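Local coordinates for protein sialidase B (PDB 4XJW) that cleaves alpha-2,3-, alpha-2,6- and alpha-2,8-linked terminal sialic acids from oligosaccharides, glycoproteins and glycolipids, at residues Thr213-Ser221 and Gln427-Gln435; Thr470-Tyr478 and Ser491-Ala502. The protein carries 1 engineered substitution. All coordinates share one frame; numbering follows the deposited sequence.

Interaction 1: Thr213-Ser221 and Gln427-Gln435; sequences TLSSGRVLS and QNRGESWEQ. With OPX ((1s,3R,4S)-1-[(cyclohexylamino)methyl]-3,4-dihydroxycyclopentanesulfonic acid), chain B.
Arg-218 reaches across to the loop 427-435 and meets Glu-431 with the end of its guanidinium. Arg-218 NH1 lies 2.8 Å, and Arg-218 NH2 3.2 Å, from one carboxylate oxygen, Glu-431 OE2. OE2 is met on its anti side, and the guanidinium and carboxylate planes are turned 58° apart. Arg-218 NH1 also donates to the backbone O of Arg-429 at 3.1 Å. That bond is nearly straight, but the nitrogen sits above the carbonyl plane. The Arg-218 chain is extended as far as CD and then bends at chi3 (-71°), which turns the group toward both acceptors. Its NE forms a salt bridge with Asp-245, and Tyr-243 adds a cation-pi contact.

The Arg-429 chain passes obliquely across Arg-218, its guanidinium plane at a right angle to the other. Arg-429 CD passes 3.5 Å from Ser-216 OG. One water joins Arg-429 NE to Ser-215 OG and Ser-216 N. Deeper in, Leu-220 CD2 meets the edge of the Trp-433 ring, 3.9 Å from Trp-433 CZ2. Trp-433 NE1 bonds to Thr-241. Thr-213 N donates to OAD of the bound OPX at 3.0 Å.

The loop is part of the BNR (Asp-box) repeat 424-435, here joined to strand 219-226. Asn-428 and Ser-432 hold its turn with two hydrogen bonds.

With carboxylates at NE and at NH1/NH2, the Arg-218 charge is probably well balanced, and its guanidinium is fixed in rotation.

Interaction 2: Thr470-Tyr478 and Ser491-Ala502; sequences TYTSGELTY and SSASIPFKNATA
Leu-476 and Ala-493 form a hydrogen-bonded antiparallel pair, with Leu-476 N 2.9 Å from Ala-493 O and the return bond equally long. Tyr-478 and Ser-491 repeat the pattern. Beyond the strand, Ile-495 N donates to Gly-474 O at 3.1 Å.

On one face of the sheet, Ser-492 OG gives its proton to Glu-475 OE2 at 2.6 Å, on the syn side. Thr-477 OG1 donates to the anti lone pair of the same Glu-475 OE2, so two hydroxyls grip one atom.

On the other face, Leu-476 CG packs 4.0 Å from Ile-495 CG2, the two side chains crossing at about a right angle. Leu-476 CD2 touches Ala-502 CB. The Tyr-478 ring turns its edge to Ala-493 CB, and its OH bonds to Thr-516. Met-528 and Phe-518 of the adjoining sheet pack on Leu-476 and Ile-495.

With CG between the backbone N and the carbonyl carbon (chi1 62°), the Tyr-471 ring lies over the backbone of Thr-501 and Ala-502. A water links Tyr-471 OH to Thr-501 OG1. Another ties Gly-474 N to Phe-497 O and Ala-500 N.

The strands form the outer hairpin of a propeller-blade sheet, and the following loop leads to Glu-503, a predicted active-site residue of this sialidase.

Overall arrangement
Interaction 1 comes first along the chain and closes before interaction 2 opens. Their centres lie 30 Å apart, with nearest atoms about 17 Å apart, so they do not touch. Interaction 1 joins the strand 219-226 of one four-stranded sheet to the loop between strands 420-426 and 437-438, and carries one residue of the OPX pocket. That loop adjoins the 437-438 edge, and interaction 2 lies at the 489-494 edge, of strands counted together that probably make two successive propeller blades. Interaction 2 brings Thr-501 to about 4 Å, between side chains, from Glu-503, a predicted active-site residue, and Arg-519, which by similarity binds substrate.

Interaction 1: Thr213-Ser221 and Gln427-Gln435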
loop_
_atom_site.group_PDB
_atom_site.type_symbol
_atom_site.label_atom_id
_atom_site.label_comp_id
_atom_site.label_asym_id
_atom_site.label_seq_id
_atom_site.Cartn_x
_atom_site.Cartn_y
_atom_site.Cartn_z
ATOM N N THR A 213 -2.172 -3.914 -17.970
ATOM C CA THR A 213 -3.275 -4.146 -18.901
ATOM C C THR A 213 -2.906 -5.303 -19.820
ATOM O O THR A 213 -1.938 -5.225 -20.578
ATOM C CB THR A 213 -3.564 -2.890 -19.718
ATOM O OG1 THR A 213 -3.874 -1.817 -18.820
ATOM C CG2 THR A 213 -4.738 -3.112 -20.672
ATOM N N LEU A 214 -3.689 -6.375 -19.725
ATOM C CA LEU A 214 -3.460 -7.586 -20.513
ATOM C C LEU A 214 -4.007 -7.435 -21.929
ATOM O O LEU A 214 -4.836 -6.553 -22.208
ATOM C CB LEU A 214 -4.082 -8.812 -19.822
ATOM C CG LEU A 214 -3.614 -9.030 -18.375
ATOM C CD1 LEU A 214 -4.350 -10.237 -17.784
ATOM C CD2 LEU A 214 -2.112 -9.248 -18.333
ATOM N N SER A 215 -3.518 -8.289 -22.823
ATOM C CA SER A 215 -3.922 -8.228 -24.233
ATOM C C SER A 215 -5.423 -8.458 -24.438
ATOM O O SER A 215 -6.025 -7.940 -25.396
ATOM C CB SER A 215 -3.096 -9.206 -25.063
ATOM O OG SER A 215 -3.391 -10.555 -24.755
ATOM N N SER A 216 -6.037 -9.227 -23.547
ATOM C CA SER A 216 -7.472 -9.476 -23.647
ATOM C C SER A 216 -8.288 -8.248 -23.251
ATOM O O SER A 216 -9.500 -8.213 -23.455
ATOM C CB SER A 216 -7.871 -10.639 -22.745
ATOM O OG SER A 216 -7.719 -10.233 -21.387
ATOM N N GLY A 217 -7.639 -7.259 -22.632
ATOM C CA GLY A 217 -8.337 -6.091 -22.109
ATOM C C GLY A 217 -8.585 -6.177 -20.609
ATOM O O GLY A 217 -8.985 -5.195 -19.967
ATOM N N ARG A 218 -8.383 -7.366 -20.056
ATOM C CA ARG A 218 -8.420 -7.533 -18.602
ATOM C C ARG A 218 -7.297 -6.715 -17.966
ATOM O O ARG A 218 -6.175 -6.710 -18.453
ATOM C CB ARG A 218 -8.301 -9.009 -18.216
ATOM C CG ARG A 218 -8.172 -9.246 -16.711
ATOM C CD ARG A 218 -8.261 -10.736 -16.379
ATOM N NE ARG A 218 -9.614 -11.255 -16.566
ATOM C CZ ARG A 218 -9.970 -12.515 -16.340
ATOM N NH1 ARG A 218 -9.075 -13.401 -15.919
ATOM N NH2 ARG A 218 -11.227 -12.891 -16.536
ATOM N N VAL A 219 -7.624 -6.001 -16.900
ATOM C CA VAL A 219 -6.626 -5.231 -16.163
ATOM C C VAL A 219 -6.351 -5.987 -14.868
ATOM O O VAL A 219 -7.286 -6.334 -14.141
ATOM C CB VAL A 219 -7.130 -3.808 -15.858
ATOM C CG1 VAL A 219 -6.070 -3.026 -15.083
ATOM C CG2 VAL A 219 -7.469 -3.082 -17.155
ATOM N N LEU A 220 -5.076 -6.261 -14.599
ATOM C CA LEU A 220 -4.662 -7.062 -13.447
ATOM C C LEU A 220 -3.950 -6.165 -12.442
ATOM O O LEU A 220 -3.223 -5.234 -12.823
ATOM C CB LEU A 220 -3.715 -8.178 -13.893
ATOM C CG LEU A 220 -3.235 -9.213 -12.867
ATOM C CD1 LEU A 220 -4.429 -9.968 -12.309
ATOM C CD2 LEU A 220 -2.217 -10.178 -13.488
ATOM N N SER A 221 -4.181 -6.425 -11.159
ATOM C CA SER A 221 -3.481 -5.701 -10.093
ATOM C C SER A 221 -2.906 -6.689 -9.106
ATOM O O SER A 221 -3.550 -7.664 -8.748
ATOM C CB SER A 221 -4.448 -4.746 -9.373
ATOM O OG SER A 221 -3.848 -4.140 -8.221
ATOM N N GLN A 427 -2.017 -19.218 -16.218
ATOM C CA GLN A 427 -2.435 -19.597 -17.557
ATOM C C GLN A 427 -3.857 -19.123 -17.832
ATOM O O GLN A 427 -4.394 -19.349 -18.920
ATOM C CB GLN A 427 -2.334 -21.115 -17.723
ATOM C CG GLN A 427 -0.899 -21.616 -17.863
ATOM C CD GLN A 427 -0.624 -22.857 -17.034
ATOM O OE1 GLN A 427 -1.542 -23.461 -16.477
ATOM N NE2 GLN A 427 0.646 -23.240 -16.941
ATOM N N ASN A 428 -4.474 -18.469 -16.848
ATOM C CA ASN A 428 -5.855 -18.008 -17.000
ATOM C C ASN A 428 -6.025 -16.536 -16.618
ATOM O O ASN A 428 -7.048 -16.137 -16.037
ATOM C CB ASN A 428 -6.809 -18.902 -16.203
ATOM C CG ASN A 428 -6.347 -19.111 -14.781
ATOM O OD1 ASN A 428 -5.619 -18.280 -14.240
ATOM N ND2 ASN A 428 -6.750 -20.224 -14.167
ATOM N N ARG A 429 -4.994 -15.750 -16.939
ATOM C CA ARG A 429 -5.013 -14.298 -16.755
ATOM C C ARG A 429 -5.377 -13.880 -15.328
ATOM O O ARG A 429 -6.164 -12.951 -15.117
ATOM C CB ARG A 429 -5.950 -13.636 -17.769
ATOM C CG ARG A 429 -5.616 -13.990 -19.208
ATOM C CD ARG A 429 -6.560 -13.285 -20.177
ATOM N NE ARG A 429 -6.209 -13.565 -21.566
ATOM C CZ ARG A 429 -6.732 -14.562 -22.273
ATOM N NH1 ARG A 429 -7.634 -15.365 -21.717
ATOM N NH2 ARG A 429 -6.361 -14.755 -23.531
ATOM N N GLY A 430 -4.817 -14.581 -14.348
ATOM C CA GLY A 430 -4.964 -14.183 -12.961
ATOM C C GLY A 430 -6.118 -14.828 -12.210
ATOM O O GLY A 430 -6.424 -14.422 -11.093
ATOM N N GLU A 431 -6.765 -15.832 -12.799
ATOM C CA GLU A 431 -7.807 -16.556 -12.070
ATOM C C GLU A 431 -7.231 -17.583 -11.094
ATOM O O GLU A 431 -7.879 -17.938 -10.106
ATOM C CB GLU A 431 -8.805 -17.212 -13.040
ATOM C CG GLU A 431 -9.612 -16.190 -13.837
ATOM C CD GLU A 431 -10.139 -16.740 -15.145
ATOM O OE1 GLU A 431 -10.349 -17.968 -15.223
ATOM O OE2 GLU A 431 -10.324 -15.952 -16.101
ATOM N N SER A 432 -6.014 -18.047 -11.381
ATOM C CA SER A 432 -5.219 -18.824 -10.434
ATOM C C SER A 432 -3.736 -18.686 -10.781
ATOM O O SER A 432 -3.389 -18.339 -11.910
ATOM C CB SER A 432 -5.630 -20.298 -10.436
ATOM O OG SER A 432 -5.300 -20.916 -11.664
ATOM N N TRP A 433 -2.879 -18.987 -9.806
ATOM C CA TRP A 433 -1.430 -18.884 -9.955
ATOM C C TRP A 433 -0.761 -20.205 -9.603
ATOM O O TRP A 433 -1.204 -20.908 -8.687
ATOM C CB TRP A 433 -0.880 -17.775 -9.043
ATOM C CG TRP A 433 -1.394 -16.417 -9.397
ATOM C CD1 TRP A 433 -2.478 -15.782 -8.851
ATOM C CD2 TRP A 433 -0.876 -15.535 -10.399
ATOM N NE1 TRP A 433 -2.639 -14.545 -9.432
ATOM C CE2 TRP A 433 -1.674 -14.373 -10.390
ATOM C CE3 TRP A 433 0.209 -15.603 -11.286
ATOM C CZ2 TRP A 433 -1.444 -13.292 -11.263
ATOM C CZ3 TRP A 433 0.445 -14.525 -12.149
ATOM C CH2 TRP A 433 -0.375 -13.384 -12.120
ATOM N N GLU A 434 0.299 -20.529 -10.342
ATOM C CA GLU A 434 1.114 -21.713 -10.103
ATOM C C GLU A 434 1.921 -21.601 -8.825
ATOM O O GLU A 434 2.063 -20.511 -8.251
ATOM C CB GLU A 434 2.094 -21.911 -11.256
ATOM C CG GLU A 434 1.429 -22.276 -12.585
ATOM C CD GLU A 434 0.591 -23.534 -12.466
ATOM O OE1 GLU A 434 1.076 -24.509 -11.854
ATOM O OE2 GLU A 434 -0.549 -23.538 -12.972
ATOM N N GLN A 435 2.474 -22.725 -8.385
ATOM C CA GLN A 435 3.429 -22.694 -7.281
ATOM C C GLN A 435 4.678 -21.935 -7.715
ATOM O O GLN A 435 5.180 -22.124 -8.828
ATOM C CB GLN A 435 3.778 -24.109 -6.824
ATOM C CG GLN A 435 2.605 -24.868 -6.191
ATOM C CD GLN A 435 2.033 -24.159 -4.976
ATOM O OE1 GLN A 435 2.766 -23.553 -4.191
ATOM N NE2 GLN A 435 0.717 -24.224 -4.819
HETATM C CAF OPX B . -4.370 0.294 -24.837
HETATM C CAG OPX B . -3.704 -0.592 -25.849
HETATM C CAH OPX B . -4.234 -0.289 -23.467
HETATM C CAI OPX B . -2.263 -0.816 -25.497
HETATM C CAJ OPX B . -2.802 -0.539 -23.092
HETATM C CAK OPX B . -0.448 -2.382 -22.674
HETATM C CAL OPX B . 1.419 -1.131 -21.451
HETATM C CAM OPX B . 0.989 -3.414 -20.858
HETATM C CAO OPX B . 1.946 -1.425 -20.094
HETATM C CAP OPX B . 1.132 -2.549 -19.615
HETATM C CAQ OPX B . -2.117 -1.400 -24.126
HETATM C CAR OPX B . 0.970 -2.441 -22.028
HETATM N NAN OPX B . -0.677 -1.520 -23.844
HETATM O OAA OPX B . 2.086 -1.991 -24.394
HETATM O OAB OPX B . 3.502 -2.934 -22.660
HETATM O OAC OPX B . 1.860 -0.322 -19.261
HETATM O OAD OPX B . -0.114 -2.165 -19.199
HETATM O OAE OPX B . 1.834 -4.312 -23.701
HETATM S SAS OPX B . 2.162 -2.949 -23.268
HETATM O O HOH W 1 -4.505 -11.539 -22.301
HETATM O O HOH W 2 -5.605 -12.337 -25.436
#

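Interaction 2: Thr470-Tyr478 and Ser491-Ala502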
loop_
_atom_site.group_PDB
_atom_site.type_symbol
_atom_site.label_atom_id
_atom_site.label_comp_id
_atom_site.label_asym_id
_atom_site.label_seq_id
_atom_site.Cartn_x
_atom_site.Cartn_y
_atom_site.Cartn_z
ATOM N N THR A 470 15.456 -4.821 -11.393
ATOM C CA THR A 470 15.761 -5.021 -9.978
ATOM C C THR A 470 16.895 -4.063 -9.639
ATOM O O THR A 470 17.518 -3.499 -10.544
ATOM C CB THR A 470 16.204 -6.462 -9.665
ATOM O OG1 THR A 470 17.558 -6.655 -10.115
ATOM C CG2 THR A 470 15.291 -7.494 -10.345
ATOM N N TYR A 471 17.155 -3.859 -8.353
ATOM C CA TYR A 471 18.279 -3.024 -7.944
ATOM C C TYR A 471 19.086 -3.704 -6.859
ATOM O O TYR A 471 18.613 -4.622 -6.182
ATOM C CB TYR A 471 17.803 -1.651 -7.467
ATOM C CG TYR A 471 16.905 -1.703 -6.257
ATOM C CD1 TYR A 471 17.435 -1.620 -4.969
ATOM C CD2 TYR A 471 15.529 -1.805 -6.392
ATOM C CE1 TYR A 471 16.613 -1.663 -3.856
ATOM C CE2 TYR A 471 14.706 -1.850 -5.292
ATOM C CZ TYR A 471 15.246 -1.781 -4.027
ATOM O OH TYR A 471 14.397 -1.831 -2.938
ATOM N N THR A 472 20.332 -3.269 -6.723
ATOM C CA THR A 472 21.173 -3.699 -5.619
ATOM C C THR A 472 22.170 -2.589 -5.376
ATOM O O THR A 472 22.100 -1.544 -6.015
ATOM C CB THR A 472 21.884 -5.039 -5.913
ATOM O OG1 THR A 472 22.555 -5.494 -4.729
ATOM C CG2 THR A 472 22.887 -4.877 -7.018
ATOM N N SER A 473 23.088 -2.790 -4.439
ATOM C CA SER A 473 24.072 -1.753 -4.166
ATOM C C SER A 473 24.907 -1.466 -5.412
ATOM O O SER A 473 25.537 -2.359 -5.959
ATOM C CB SER A 473 24.967 -2.167 -3.001
ATOM O OG SER A 473 26.042 -1.259 -2.853
ATOM N N GLY A 474 24.864 -0.224 -5.880
ATOM C CA GLY A 474 25.707 0.198 -6.985
ATOM C C GLY A 474 25.208 -0.018 -8.404
ATOM O O GLY A 474 25.871 0.414 -9.353
ATOM N N GLU A 475 24.058 -0.673 -8.580
ATOM C CA GLU A 475 23.575 -0.907 -9.941
ATOM C C GLU A 475 22.088 -1.218 -10.035
ATOM O O GLU A 475 21.460 -1.639 -9.063
ATOM C CB GLU A 475 24.363 -2.037 -10.625
ATOM C CG GLU A 475 24.114 -3.439 -10.065
ATOM C CD GLU A 475 24.807 -4.543 -10.857
ATOM O OE1 GLU A 475 26.053 -4.502 -10.980
ATOM O OE2 GLU A 475 24.111 -5.455 -11.357
ATOM N N LEU A 476 21.538 -1.001 -11.225
ATOM C CA LEU A 476 20.286 -1.640 -11.607
ATOM C C LEU A 476 20.655 -2.970 -12.244
ATOM O O LEU A 476 21.635 -3.069 -12.987
ATOM C CB LEU A 476 19.498 -0.787 -12.596
ATOM C CG LEU A 476 19.002 0.568 -12.112
ATOM C CD1 LEU A 476 18.131 1.242 -13.151
ATOM C CD2 LEU A 476 18.234 0.399 -10.803
ATOM N N THR A 477 19.890 -4.006 -11.938
ATOM C CA THR A 477 20.156 -5.308 -12.514
ATOM C C THR A 477 18.906 -5.752 -13.248
ATOM O O THR A 477 17.932 -6.211 -12.629
ATOM C CB THR A 477 20.565 -6.355 -11.463
ATOM O OG1 THR A 477 21.565 -5.810 -10.588
ATOM C CG2 THR A 477 21.121 -7.597 -12.146
ATOM N N TYR A 478 18.920 -5.595 -14.566
ATOM C CA TYR A 478 17.784 -6.025 -15.375
ATOM C C TYR A 478 17.795 -7.533 -15.575
ATOM O O TYR A 478 18.808 -8.112 -15.982
ATOM C CB TYR A 478 17.782 -5.300 -16.720
ATOM C CG TYR A 478 17.710 -3.784 -16.600
ATOM C CD1 TYR A 478 18.868 -3.013 -16.514
ATOM C CD2 TYR A 478 16.486 -3.127 -16.590
ATOM C CE1 TYR A 478 18.803 -1.619 -16.403
ATOM C CE2 TYR A 478 16.408 -1.753 -16.496
ATOM C CZ TYR A 478 17.564 -1.001 -16.407
ATOM O OH TYR A 478 17.454 0.365 -16.318
ATOM N N SER A 491 21.413 -8.039 -17.062
ATOM C CA SER A 491 22.123 -6.942 -17.694
ATOM C C SER A 491 22.316 -5.882 -16.619
ATOM O O SER A 491 21.350 -5.304 -16.120
ATOM C CB SER A 491 21.334 -6.392 -18.884
ATOM O OG SER A 491 22.061 -5.358 -19.518
ATOM N N SER A 492 23.563 -5.649 -16.225
ATOM C CA SER A 492 23.853 -4.690 -15.159
ATOM C C SER A 492 24.077 -3.286 -15.712
ATOM O O SER A 492 24.687 -3.107 -16.768
ATOM C CB SER A 492 25.070 -5.126 -14.336
ATOM O OG SER A 492 24.870 -6.380 -13.719
ATOM N N ALA A 493 23.576 -2.295 -14.986
ATOM C CA ALA A 493 23.770 -0.900 -15.333
ATOM C C ALA A 493 24.203 -0.139 -14.086
ATOM O O ALA A 493 23.436 0.014 -13.138
ATOM C CB ALA A 493 22.496 -0.313 -15.894
ATOM N N SER A 494 25.451 0.317 -14.069
ATOM C CA SER A 494 25.976 1.024 -12.902
ATOM C C SER A 494 25.216 2.312 -12.647
ATOM O O SER A 494 24.821 2.998 -13.586
ATOM C CB SER A 494 27.453 1.343 -13.118
ATOM O OG SER A 494 28.261 0.274 -12.681
ATOM N N ILE A 495 25.012 2.640 -11.374
ATOM C CA ILE A 495 24.380 3.898 -11.007
ATOM C C ILE A 495 25.234 4.624 -9.971
ATOM O O ILE A 495 25.862 3.985 -9.117
ATOM C CB ILE A 495 22.906 3.700 -10.519
ATOM C CG1 ILE A 495 22.850 2.783 -9.292
ATOM C CG2 ILE A 495 22.031 3.154 -11.642
ATOM C CD1 ILE A 495 21.424 2.516 -8.797
ATOM N N PRO A 496 25.269 5.965 -10.042
ATOM C CA PRO A 496 26.171 6.740 -9.170
ATOM C C PRO A 496 25.758 6.698 -7.694
ATOM O O PRO A 496 25.850 7.719 -7.007
ATOM C CB PRO A 496 26.034 8.174 -9.708
ATOM C CG PRO A 496 25.385 8.045 -11.067
ATOM C CD PRO A 496 24.527 6.826 -10.979
ATOM N N PHE A 497 25.338 5.531 -7.212
ATOM C CA PHE A 497 24.739 5.409 -5.890
ATOM C C PHE A 497 25.181 4.160 -5.157
ATOM O O PHE A 497 25.214 3.069 -5.728
ATOM C CB PHE A 497 23.208 5.404 -5.999
ATOM C CG PHE A 497 22.653 6.623 -6.666
ATOM C CD1 PHE A 497 22.667 7.844 -6.011
ATOM C CD2 PHE A 497 22.130 6.553 -7.953
ATOM C CE1 PHE A 497 22.172 8.974 -6.621
ATOM C CE2 PHE A 497 21.629 7.686 -8.574
ATOM C CZ PHE A 497 21.657 8.900 -7.906
ATOM N N LYS A 498 25.526 4.329 -3.886
ATOM C CA LYS A 498 25.710 3.193 -3.003
ATOM C C LYS A 498 24.458 2.982 -2.169
ATOM O O LYS A 498 23.897 3.931 -1.614
ATOM C CB LYS A 498 26.910 3.408 -2.084
ATOM C CG LYS A 498 28.226 3.005 -2.702
ATOM C CD LYS A 498 29.357 3.212 -1.711
ATOM C CE LYS A 498 30.712 2.974 -2.355
ATOM N NZ LYS A 498 31.818 3.416 -1.460
ATOM N N ASN A 499 24.015 1.732 -2.106
ATOM C CA ASN A 499 22.927 1.316 -1.220
ATOM C C ASN A 499 21.573 2.008 -1.401
ATOM O O ASN A 499 20.723 1.942 -0.518
ATOM C CB ASN A 499 23.367 1.423 0.243
ATOM C CG ASN A 499 23.527 0.070 0.895
ATOM O OD1 ASN A 499 22.550 -0.658 1.080
ATOM N ND2 ASN A 499 24.762 -0.274 1.256
ATOM N N ALA A 500 21.365 2.660 -2.538
ATOM C CA ALA A 500 20.104 3.346 -2.785
ATOM C C ALA A 500 18.953 2.353 -2.971
ATOM O O ALA A 500 19.153 1.232 -3.431
ATOM C CB ALA A 500 20.224 4.251 -3.997
ATOM N N THR A 501 17.752 2.768 -2.582
ATOM C CA THR A 501 16.542 2.037 -2.953
ATOM C C THR A 501 16.149 2.503 -4.353
ATOM O O THR A 501 15.268 3.341 -4.513
ATOM C CB THR A 501 15.416 2.317 -1.933
ATOM O OG1 THR A 501 15.907 2.045 -0.613
ATOM C CG2 THR A 501 14.213 1.431 -2.176
ATOM N N ALA A 502 16.822 1.955 -5.369
ATOM C CA ALA A 502 16.712 2.448 -6.742
ATOM C C ALA A 502 15.592 1.765 -7.506
ATOM O O ALA A 502 15.830 1.074 -8.502
ATOM C CB ALA A 502 18.024 2.271 -7.473
HETATM O O HOH W 3 15.521 -1.125 -0.208
HETATM O O HOH W 4 20.430 0.961 -5.774
HETATM O O HOH W 5 23.004 1.811 -5.006
#